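Local coordinates for protein F420-dependent methylenetetrahydromethanopterin dehydrogenase (Methanopyrus kandleri, PDB 1QV9) that catalyses the reversible, coenzyme F420-dependent reduction of methenyl-tetrahydromethanopterin to methylene-tetrahydromethanopterin, a step of methanogenesis from carbon dioxide, at residues Val3-Ser17 / Ile59-Pro73. Sequence-based numbering, arbitrary orientation.
Sequences VAKAIFIKCGNLGTS and IAEDFEPDFIVYGGP
Strands 4-10 and 67-71 are parallel neighbours inside the chain's six-stranded sheet, and the last turn of helix 46-63, which leads into strand 67-71, packs on the face carrying Ile7 and Ile9. From Ile7 to Gly71 the backbone bonds alternate between the strands; Ile9 N to Val69 O is short at 2.7 Å, whereas Cys11 N to Gly71 O is weak. Just ahead of this ladder, Asp66 takes hold of Lys5 twice: its OD1 accepts Lys5 N at 2.8 Å, and its own backbone N gives a bond to Lys5 O from above the carbonyl plane. Lys5 also reaches back over the helix end. Its CD rides over one face of the Phe63 ring, 4.1 Å from the centroid, and a bend at chi3 (-72°) turns NZ down onto Phe63 O at 2.9 Å; a water links NZ to Glu64 OE1. Were Lys5 an alanine, Phe63 O would probably lose its ammonium partner and the ring the methylene packed over its face. Strand 33-39 borders 4-10 on its other flank, and from it the chain passes through helix 46-63 across 4-10 to strand 67-71, a beta-alpha-beta crossover in a sheet of flavodoxin-like order (2-1-3-4-5, with strand 180-183 added at the edge). Beneath the helix, Ile7 CD1 touches both Ala60 CB and Pro65 CG while CG1 meets Phe63 CD2. On the other face, Ala6 CB sits over the Phe67 ring, 3.8 Å from its centroid, and Phe8 CD2 lies alongside Val69 CB; helix 153-169 adds Leu164 and Phe161 to this layer. At the C-terminal ends of the strands, Tyr70, with CG anti to its N (chi1 171°), sets CE2 beside Cys11 SG. Leu14 CD1 packs on Pro73 CG, and a water joins Gly12 O, Ser17 OG and Gly71 O.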
loop_
_atom_site.group_PDB
_atom_site.type_symbol
_atom_site.label_atom_id
_atom_site.label_comp_id
_atom_site.label_asym_id
_atom_site.label_seq_id
_atom_site.Cartn_x
_atom_site.Cartn_y
_atom_site.Cartn_z
ATOM N N VAL A 3 8.176 23.326 41.191
ATOM C CA VAL A 3 7.125 22.869 40.288
ATOM C C VAL A 3 6.506 24.028 39.510
ATOM O O VAL A 3 6.012 24.977 40.108
ATOM C CB VAL A 3 6.014 22.166 41.107
ATOM C CG1 VAL A 3 4.831 21.800 40.213
ATOM C CG2 VAL A 3 6.577 20.925 41.791
ATOM N N ALA A 4 6.543 23.941 38.181
ATOM C CA ALA A 4 5.960 24.946 37.307
ATOM C C ALA A 4 4.455 24.650 37.191
ATOM O O ALA A 4 4.043 23.487 37.114
ATOM C CB ALA A 4 6.603 24.870 35.938
ATOM N N LYS A 5 3.653 25.702 37.160
ATOM C CA LYS A 5 2.199 25.542 37.069
ATOM C C LYS A 5 1.666 26.314 35.877
ATOM O O LYS A 5 2.148 27.398 35.573
ATOM C CB LYS A 5 1.535 26.053 38.345
ATOM C CG LYS A 5 1.782 25.123 39.533
ATOM C CD LYS A 5 1.148 25.629 40.820
ATOM C CE LYS A 5 1.883 26.841 41.366
ATOM N NZ LYS A 5 1.305 27.263 42.680
ATOM N N ALA A 6 0.686 25.738 35.184
ATOM C CA ALA A 6 0.094 26.433 34.048
ATOM C C ALA A 6 -1.366 26.014 33.877
ATOM O O ALA A 6 -1.751 24.919 34.279
ATOM C CB ALA A 6 0.859 26.116 32.758
ATOM N N ILE A 7 -2.157 26.895 33.289
ATOM C CA ILE A 7 -3.557 26.570 33.000
ATOM C C ILE A 7 -3.662 26.622 31.488
ATOM O O ILE A 7 -3.105 27.518 30.858
ATOM C CB ILE A 7 -4.539 27.607 33.590
ATOM C CG1 ILE A 7 -4.453 27.618 35.122
ATOM C CG2 ILE A 7 -6.008 27.277 33.148
ATOM C CD1 ILE A 7 -5.297 28.708 35.776
ATOM N N PHE A 8 -4.354 25.650 30.905
ATOM C CA PHE A 8 -4.577 25.602 29.459
ATOM C C PHE A 8 -6.059 25.830 29.230
ATOM O O PHE A 8 -6.878 25.219 29.908
ATOM C CB PHE A 8 -4.188 24.233 28.886
ATOM C CG PHE A 8 -2.702 23.996 28.880
ATOM C CD1 PHE A 8 -2.047 23.526 30.021
ATOM C CD2 PHE A 8 -1.958 24.245 27.720
ATOM C CE1 PHE A 8 -0.657 23.295 30.012
ATOM C CE2 PHE A 8 -0.548 24.008 27.701
ATOM C CZ PHE A 8 0.090 23.530 28.857
ATOM N N ILE A 9 -6.414 26.701 28.286
ATOM C CA ILE A 9 -7.832 26.966 27.992
ATOM C C ILE A 9 -8.078 26.484 26.574
ATOM O O ILE A 9 -7.345 26.864 25.656
ATOM C CB ILE A 9 -8.143 28.472 28.082
ATOM C CG1 ILE A 9 -7.678 29.029 29.423
ATOM C CG2 ILE A 9 -9.633 28.721 27.861
ATOM C CD1 ILE A 9 -7.707 30.590 29.466
ATOM N N LYS A 10 -9.121 25.663 26.376
ATOM C CA LYS A 10 -9.401 25.090 25.062
ATOM C C LYS A 10 -10.819 25.422 24.623
ATOM O O LYS A 10 -11.794 24.976 25.251
ATOM C CB LYS A 10 -9.235 23.541 25.083
ATOM C CG LYS A 10 -7.850 23.069 25.511
ATOM C CD LYS A 10 -7.666 21.557 25.389
ATOM C CE LYS A 10 -6.270 21.165 25.905
ATOM N NZ LYS A 10 -5.897 19.776 25.523
ATOM N N CYS A 11 -10.933 26.222 23.559
ATOM C CA CYS A 11 -12.225 26.604 22.987
ATOM C C CYS A 11 -12.151 26.369 21.490
ATOM O O CYS A 11 -11.279 26.949 20.805
ATOM C CB CYS A 11 -12.534 28.070 23.280
ATOM S SG CYS A 11 -12.678 28.471 25.037
ATOM N N GLY A 12 -13.063 25.561 20.945
ATOM C CA GLY A 12 -12.982 25.230 19.537
ATOM C C GLY A 12 -11.959 24.107 19.444
ATOM O O GLY A 12 -11.430 23.694 20.478
ATOM N N ASN A 13 -11.676 23.593 18.262
ATOM C CA ASN A 13 -10.662 22.531 18.233
ATOM C C ASN A 13 -9.660 22.692 17.116
ATOM O O ASN A 13 -10.007 22.980 15.969
ATOM C CB ASN A 13 -11.312 21.158 18.122
ATOM C CG ASN A 13 -10.304 20.017 18.313
ATOM O OD1 ASN A 13 -9.587 19.949 19.340
ATOM N ND2 ASN A 13 -10.221 19.139 17.317
ATOM N N LEU A 14 -8.409 22.496 17.484
ATOM C CA LEU A 14 -7.290 22.547 16.577
ATOM C C LEU A 14 -6.489 21.305 16.966
ATOM O O LEU A 14 -6.534 20.863 18.122
ATOM C CB LEU A 14 -6.453 23.818 16.875
ATOM C CG LEU A 14 -5.989 24.782 15.790
ATOM C CD1 LEU A 14 -7.085 25.050 14.782
ATOM C CD2 LEU A 14 -5.514 26.059 16.469
ATOM N N GLY A 15 -5.783 20.718 16.007
ATOM C CA GLY A 15 -4.981 19.574 16.355
ATOM C C GLY A 15 -3.958 19.913 17.423
ATOM O O GLY A 15 -3.715 19.138 18.339
ATOM N N THR A 16 -3.348 21.091 17.345
ATOM C CA THR A 16 -2.325 21.412 18.332
ATOM C C THR A 16 -2.925 21.662 19.713
ATOM O O THR A 16 -2.312 21.323 20.723
ATOM C CB THR A 16 -1.488 22.638 17.858
ATOM O OG1 THR A 16 -0.959 22.338 16.561
ATOM C CG2 THR A 16 -0.295 22.915 18.825
ATOM N N SER A 17 -4.127 22.229 19.767
ATOM C CA SER A 17 -4.705 22.494 21.081
ATOM C C SER A 17 -5.153 21.195 21.755
ATOM O O SER A 17 -5.163 21.108 22.982
ATOM C CB SER A 17 -5.812 23.550 20.992
ATOM O OG SER A 17 -6.888 23.136 20.178
ATOM N N ILE A 59 -9.828 30.082 38.785
ATOM C CA ILE A 59 -8.954 29.015 39.262
ATOM C C ILE A 59 -7.557 29.566 39.578
ATOM O O ILE A 59 -6.920 29.167 40.566
ATOM C CB ILE A 59 -8.867 27.903 38.192
ATOM C CG1 ILE A 59 -10.200 27.141 38.168
ATOM C CG2 ILE A 59 -7.741 26.940 38.472
ATOM C CD1 ILE A 59 -10.465 26.459 36.809
ATOM N N ALA A 60 -7.096 30.484 38.737
ATOM C CA ALA A 60 -5.765 31.080 38.878
ATOM C C ALA A 60 -5.504 31.736 40.237
ATOM O O ALA A 60 -4.372 31.732 40.714
ATOM C CB ALA A 60 -5.537 32.088 37.739
ATOM N N GLU A 61 -6.537 32.286 40.869
ATOM C CA GLU A 61 -6.348 32.942 42.168
ATOM C C GLU A 61 -5.720 32.020 43.212
ATOM O O GLU A 61 -4.801 32.422 43.935
ATOM C CB GLU A 61 -7.677 33.479 42.704
ATOM C CG GLU A 61 -7.502 34.335 43.959
ATOM C CD GLU A 61 -8.819 34.737 44.605
ATOM O OE1 GLU A 61 -8.782 35.562 45.552
ATOM O OE2 GLU A 61 -9.886 34.228 44.181
ATOM N N ASP A 62 -6.204 30.785 43.297
ATOM C CA ASP A 62 -5.651 29.841 44.258
ATOM C C ASP A 62 -4.548 28.976 43.663
ATOM O O ASP A 62 -3.642 28.520 44.373
ATOM C CB ASP A 62 -6.758 28.928 44.802
ATOM C CG ASP A 62 -6.242 27.936 45.830
ATOM O OD1 ASP A 62 -6.118 26.733 45.497
ATOM O OD2 ASP A 62 -5.953 28.356 46.977
ATOM N N PHE A 63 -4.621 28.733 42.358
ATOM C CA PHE A 63 -3.630 27.875 41.719
ATOM C C PHE A 63 -2.311 28.589 41.459
ATOM O O PHE A 63 -1.278 27.950 41.488
ATOM C CB PHE A 63 -4.212 27.303 40.414
ATOM C CG PHE A 63 -3.358 26.248 39.753
ATOM C CD1 PHE A 63 -3.000 25.064 40.410
ATOM C CD2 PHE A 63 -2.938 26.421 38.427
ATOM C CE1 PHE A 63 -2.254 24.093 39.774
ATOM C CE2 PHE A 63 -2.196 25.455 37.790
ATOM C CZ PHE A 63 -1.844 24.282 38.451
ATOM N N GLU A 64 -2.368 29.898 41.230
ATOM C CA GLU A 64 -1.174 30.716 40.991
ATOM C C GLU A 64 -0.292 30.182 39.849
ATOM O O GLU A 64 0.879 29.809 40.049
ATOM C CB GLU A 64 -0.343 30.826 42.283
ATOM C CG GLU A 64 -1.171 31.256 43.480
ATOM C CD GLU A 64 -0.340 31.552 44.723
ATOM O OE1 GLU A 64 0.626 30.810 44.998
ATOM O OE2 GLU A 64 -0.675 32.529 45.431
ATOM N N PRO A 65 -0.854 30.107 38.632
ATOM C CA PRO A 65 -0.082 29.621 37.488
ATOM C C PRO A 65 1.062 30.568 37.106
ATOM O O PRO A 65 0.968 31.780 37.309
ATOM C CB PRO A 65 -1.119 29.560 36.374
ATOM C CG PRO A 65 -2.055 30.656 36.705
ATOM C CD PRO A 65 -2.197 30.548 38.218
ATOM N N ASP A 66 2.128 29.982 36.555
ATOM C CA ASP A 66 3.266 30.760 36.070
ATOM C C ASP A 66 2.916 31.314 34.686
ATOM O O ASP A 66 3.384 32.362 34.290
ATOM C CB ASP A 66 4.479 29.853 36.047
ATOM C CG ASP A 66 4.847 29.389 37.432
ATOM O OD1 ASP A 66 4.982 28.164 37.654
ATOM O OD2 ASP A 66 4.994 30.273 38.320
ATOM N N PHE A 67 2.078 30.594 33.945
ATOM C CA PHE A 67 1.636 31.092 32.646
ATOM C C PHE A 67 0.315 30.415 32.288
ATOM O O PHE A 67 -0.057 29.406 32.904
ATOM C CB PHE A 67 2.691 30.877 31.527
ATOM C CG PHE A 67 3.084 29.431 31.274
ATOM C CD1 PHE A 67 2.460 28.678 30.288
ATOM C CD2 PHE A 67 4.124 28.843 31.974
ATOM C CE1 PHE A 67 2.856 27.392 29.993
ATOM C CE2 PHE A 67 4.542 27.535 31.691
ATOM C CZ PHE A 67 3.904 26.793 30.687
ATOM N N ILE A 68 -0.406 31.033 31.356
ATOM C CA ILE A 68 -1.704 30.536 30.870
ATOM C C ILE A 68 -1.623 30.412 29.355
ATOM O O ILE A 68 -1.019 31.256 28.697
ATOM C CB ILE A 68 -2.817 31.497 31.256
ATOM C CG1 ILE A 68 -2.901 31.547 32.781
ATOM C CG2 ILE A 68 -4.170 31.023 30.682
ATOM C CD1 ILE A 68 -3.921 32.498 33.360
ATOM N N VAL A 69 -2.207 29.347 28.804
ATOM C CA VAL A 69 -2.188 29.121 27.371
ATOM C C VAL A 69 -3.611 29.038 26.885
ATOM O O VAL A 69 -4.447 28.389 27.503
ATOM C CB VAL A 69 -1.454 27.784 27.002
ATOM C CG1 VAL A 69 -1.400 27.624 25.487
ATOM C CG2 VAL A 69 -0.064 27.749 27.621
ATOM N N TYR A 70 -3.926 29.757 25.819
ATOM C CA TYR A 70 -5.263 29.661 25.219
ATOM C C TYR A 70 -5.028 29.055 23.842
ATOM O O TYR A 70 -4.210 29.562 23.073
ATOM C CB TYR A 70 -5.904 31.031 25.068
ATOM C CG TYR A 70 -7.181 30.994 24.257
ATOM C CD1 TYR A 70 -7.166 31.094 22.857
ATOM C CD2 TYR A 70 -8.412 30.770 24.894
ATOM C CE1 TYR A 70 -8.348 30.962 22.097
ATOM C CE2 TYR A 70 -9.593 30.643 24.137
ATOM C CZ TYR A 70 -9.553 30.739 22.760
ATOM O OH TYR A 70 -10.740 30.677 22.029
ATOM N N GLY A 71 -5.725 27.964 23.532
ATOM C CA GLY A 71 -5.549 27.320 22.233
ATOM C C GLY A 71 -6.895 27.080 21.547
ATOM O O GLY A 71 -7.869 26.682 22.200
ATOM N N GLY A 72 -6.945 27.323 20.243
ATOM C CA GLY A 72 -8.157 27.086 19.490
ATOM C C GLY A 72 -8.028 27.767 18.152
ATOM O O GLY A 72 -7.061 28.528 17.935
ATOM N N PRO A 73 -8.964 27.510 17.231
ATOM C CA PRO A 73 -8.888 28.127 15.918
ATOM C C PRO A 73 -9.014 29.648 15.916
ATOM O O PRO A 73 -9.593 30.258 16.834
ATOM C CB PRO A 73 -10.068 27.508 15.166
ATOM C CG PRO A 73 -10.364 26.230 15.920
ATOM C CD PRO A 73 -10.124 26.610 17.335
HETATM O O HOH W 1 5.229 27.655 40.175
HETATM O O HOH W 2 2.824 29.328 43.715
HETATM O O HOH W 3 -10.538 29.401 19.518
HETATM O O HOH W 4 -8.952 24.105 21.490
#